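PDB 3LOP: substrate binding periplasmic protein from Ralstonia solanacearum, which binds leucine and probably delivers it, perhaps with related amino acids, to a transport system as a periplasmic substrate-binding protein. Local coordinates for residues V50-E55 against R66-V71. Residues are numbered along the deposited sequence; the frame is centred on the assembly and turned at random.
Sequences VARDDE and RDMARV
Val-50 meets Met-68, a selenomethionine, from the strand side. Its CG1 lies anti to the backbone N (chi1 -176°) and sits 4.0 Å from SE of Met-68. The carbonyl O of Val-50 is also near, 3.8 Å from the same SE. Ala-51 turns its CB away from the helix.

Arg-52 carries most of the contact from the strand. Its side chain and that of Met-68 run past each other in opposite directions. At the base, CB of Arg-52 touches the methyl CE of Met-68 at 3.6 Å. Farther out, CG of Met-68 lies over one face of the guanidinium, displaced toward the rim and 3.7 Å from NH2 of Arg-52. Asp-67 comes to the guanidinium edge, with its CB 3.8 Å from NH1 of Arg-52. The charged groups do not pair directly, as NH1 of Arg-52 is 4.4 Å from OD2 of Asp-67. A water in the guanidinium plane bridges them: it accepts from NH1 of Arg-52 and donates to OD2 of Asp-67. Beyond Arg-52, the backbone O of Asp-53 accepts a hydrogen bond from ND2 of Asn-64, earlier on the same helix.

The strand and helix segments run nearly antiparallel, at 156°. This fits the beta-alpha-beta arrangement of periplasmic binding proteins: helix 58-71 packs on edge strand 47-53, which pairs with strand 6-12, and the chain continues into parallel strand 74-78.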
loop_
_atom_site.group_PDB
_atom_site.type_symbol
_atom_site.label_atom_id
_atom_site.label_comp_id
_atom_site.label_asym_id
_atom_site.label_seq_id
_atom_site.Cartn_x
_atom_site.Cartn_y
_atom_site.Cartn_z
ATOM N N VAL A 50 -11.297 6.733 13.909
ATOM C CA VAL A 50 -11.047 8.166 13.877
ATOM C C VAL A 50 -9.887 8.392 12.915
ATOM O O VAL A 50 -8.827 7.782 13.054
ATOM C CB VAL A 50 -10.667 8.699 15.276
ATOM C CG1 VAL A 50 -10.514 10.212 15.238
ATOM C CG2 VAL A 50 -11.728 8.302 16.292
ATOM N N ALA A 51 -10.087 9.264 11.936
ATOM C CA ALA A 51 -9.047 9.543 10.956
ATOM C C ALA A 51 -8.648 11.011 10.974
ATOM O O ALA A 51 -9.417 11.865 11.412
ATOM C CB ALA A 51 -9.531 9.155 9.561
ATOM N N ARG A 52 -7.434 11.297 10.515
ATOM C CA ARG A 52 -6.961 12.673 10.457
ATOM C C ARG A 52 -6.025 12.842 9.275
ATOM O O ARG A 52 -5.150 12.013 9.019
ATOM C CB ARG A 52 -6.253 13.081 11.752
ATOM C CG ARG A 52 -6.005 14.589 11.857
ATOM C CD ARG A 52 -5.690 14.999 13.284
ATOM N NE ARG A 52 -6.819 14.717 14.163
ATOM C CZ ARG A 52 -6.761 14.745 15.489
ATOM N NH1 ARG A 52 -5.626 15.049 16.097
ATOM N NH2 ARG A 52 -7.833 14.437 16.206
ATOM N N ASP A 53 -6.240 13.931 8.552
ATOM C CA ASP A 53 -5.460 14.269 7.373
ATOM C C ASP A 53 -4.056 14.726 7.763
ATOM O O ASP A 53 -3.906 15.594 8.621
ATOM C CB ASP A 53 -6.204 15.389 6.631
ATOM C CG ASP A 53 -5.576 15.760 5.299
ATOM O OD1 ASP A 53 -4.633 15.086 4.836
ATOM O OD2 ASP A 53 -6.056 16.747 4.703
ATOM N N ASP A 54 -3.030 14.125 7.165
ATOM C CA ASP A 54 -1.666 14.562 7.437
ATOM C C ASP A 54 -1.024 15.151 6.183
ATOM O O ASP A 54 0.113 15.614 6.230
ATOM C CB ASP A 54 -0.781 13.435 8.013
ATOM C CG ASP A 54 -0.722 12.195 7.135
ATOM O OD1 ASP A 54 -0.952 12.283 5.911
ATOM O OD2 ASP A 54 -0.405 11.120 7.691
ATOM N N GLU A 55 -1.766 15.149 5.074
ATOM C CA GLU A 55 -1.277 15.700 3.804
ATOM C C GLU A 55 0.041 15.042 3.399
ATOM O O GLU A 55 0.788 15.572 2.577
ATOM C CB GLU A 55 -1.074 17.217 3.942
ATOM C CG GLU A 55 -2.323 17.988 4.365
ATOM C CD GLU A 55 -2.055 19.465 4.617
ATOM O OE1 GLU A 55 -1.618 20.162 3.677
ATOM O OE2 GLU A 55 -2.284 19.931 5.755
ATOM N N ARG A 66 0.524 11.114 17.651
ATOM C CA ARG A 66 0.729 11.406 19.066
ATOM C C ARG A 66 -0.540 12.015 19.667
ATOM O O ARG A 66 -0.987 11.597 20.736
ATOM C CB ARG A 66 1.907 12.363 19.257
ATOM C CG ARG A 66 2.102 12.796 20.701
ATOM C CD ARG A 66 3.429 13.505 20.915
ATOM N NE ARG A 66 4.549 12.567 20.934
ATOM C CZ ARG A 66 5.579 12.610 20.096
ATOM N NH1 ARG A 66 5.636 13.549 19.161
ATOM N NH2 ARG A 66 6.554 11.718 20.198
ATOM N N ASP A 67 -1.117 12.998 18.981
ATOM C CA ASP A 67 -2.338 13.638 19.467
ATOM C C ASP A 67 -3.496 12.651 19.591
ATOM O O ASP A 67 -4.160 12.591 20.629
ATOM C CB ASP A 67 -2.772 14.778 18.532
ATOM C CG ASP A 67 -1.818 15.950 18.540
ATOM O OD1 ASP A 67 -1.132 16.173 19.560
ATOM O OD2 ASP A 67 -1.759 16.675 17.514
HETATM N N MSE A 68 -3.750 11.874 18.543
HETATM C CA MSE A 68 -4.847 10.918 18.579
HETATM C C MSE A 68 -4.638 9.791 19.599
HETATM O O MSE A 68 -5.595 9.307 20.204
HETATM C CB MSE A 68 -5.113 10.333 17.171
HETATM C CG MSE A 68 -6.206 11.107 16.363
HETATM SE SE MSE A 68 -6.620 10.441 14.595
HETATM C CE MSE A 68 -4.919 10.652 14.103
ATOM N N ALA A 69 -3.390 9.385 19.804
ATOM C CA ALA A 69 -3.103 8.317 20.757
ATOM C C ALA A 69 -3.444 8.737 22.180
ATOM O O ALA A 69 -3.746 7.903 23.032
ATOM C CB ALA A 69 -1.637 7.918 20.676
ATOM N N ARG A 70 -3.398 10.040 22.432
ATOM C CA ARG A 70 -3.676 10.565 23.761
ATOM C C ARG A 70 -5.133 10.925 24.008
ATOM O O ARG A 70 -5.645 10.735 25.111
ATOM C CB ARG A 70 -2.802 11.791 24.014
ATOM C CG ARG A 70 -1.319 11.481 23.970
ATOM C CD ARG A 70 -0.481 12.710 24.240
ATOM N NE ARG A 70 0.941 12.384 24.254
ATOM C CZ ARG A 70 1.901 13.239 24.586
ATOM N NH1 ARG A 70 1.595 14.482 24.937
ATOM N NH2 ARG A 70 3.167 12.847 24.579
ATOM N N VAL A 71 -5.801 11.435 22.981
ATOM C CA VAL A 71 -7.189 11.860 23.110
ATOM C C VAL A 71 -8.253 10.832 22.732
ATOM O O VAL A 71 -9.306 10.762 23.371
ATOM C CB VAL A 71 -7.440 13.136 22.273
ATOM C CG1 VAL A 71 -8.902 13.550 22.372
ATOM C CG2 VAL A 71 -6.534 14.258 22.755
HETATM O O HOH W 1 -3.167 16.434 15.096
#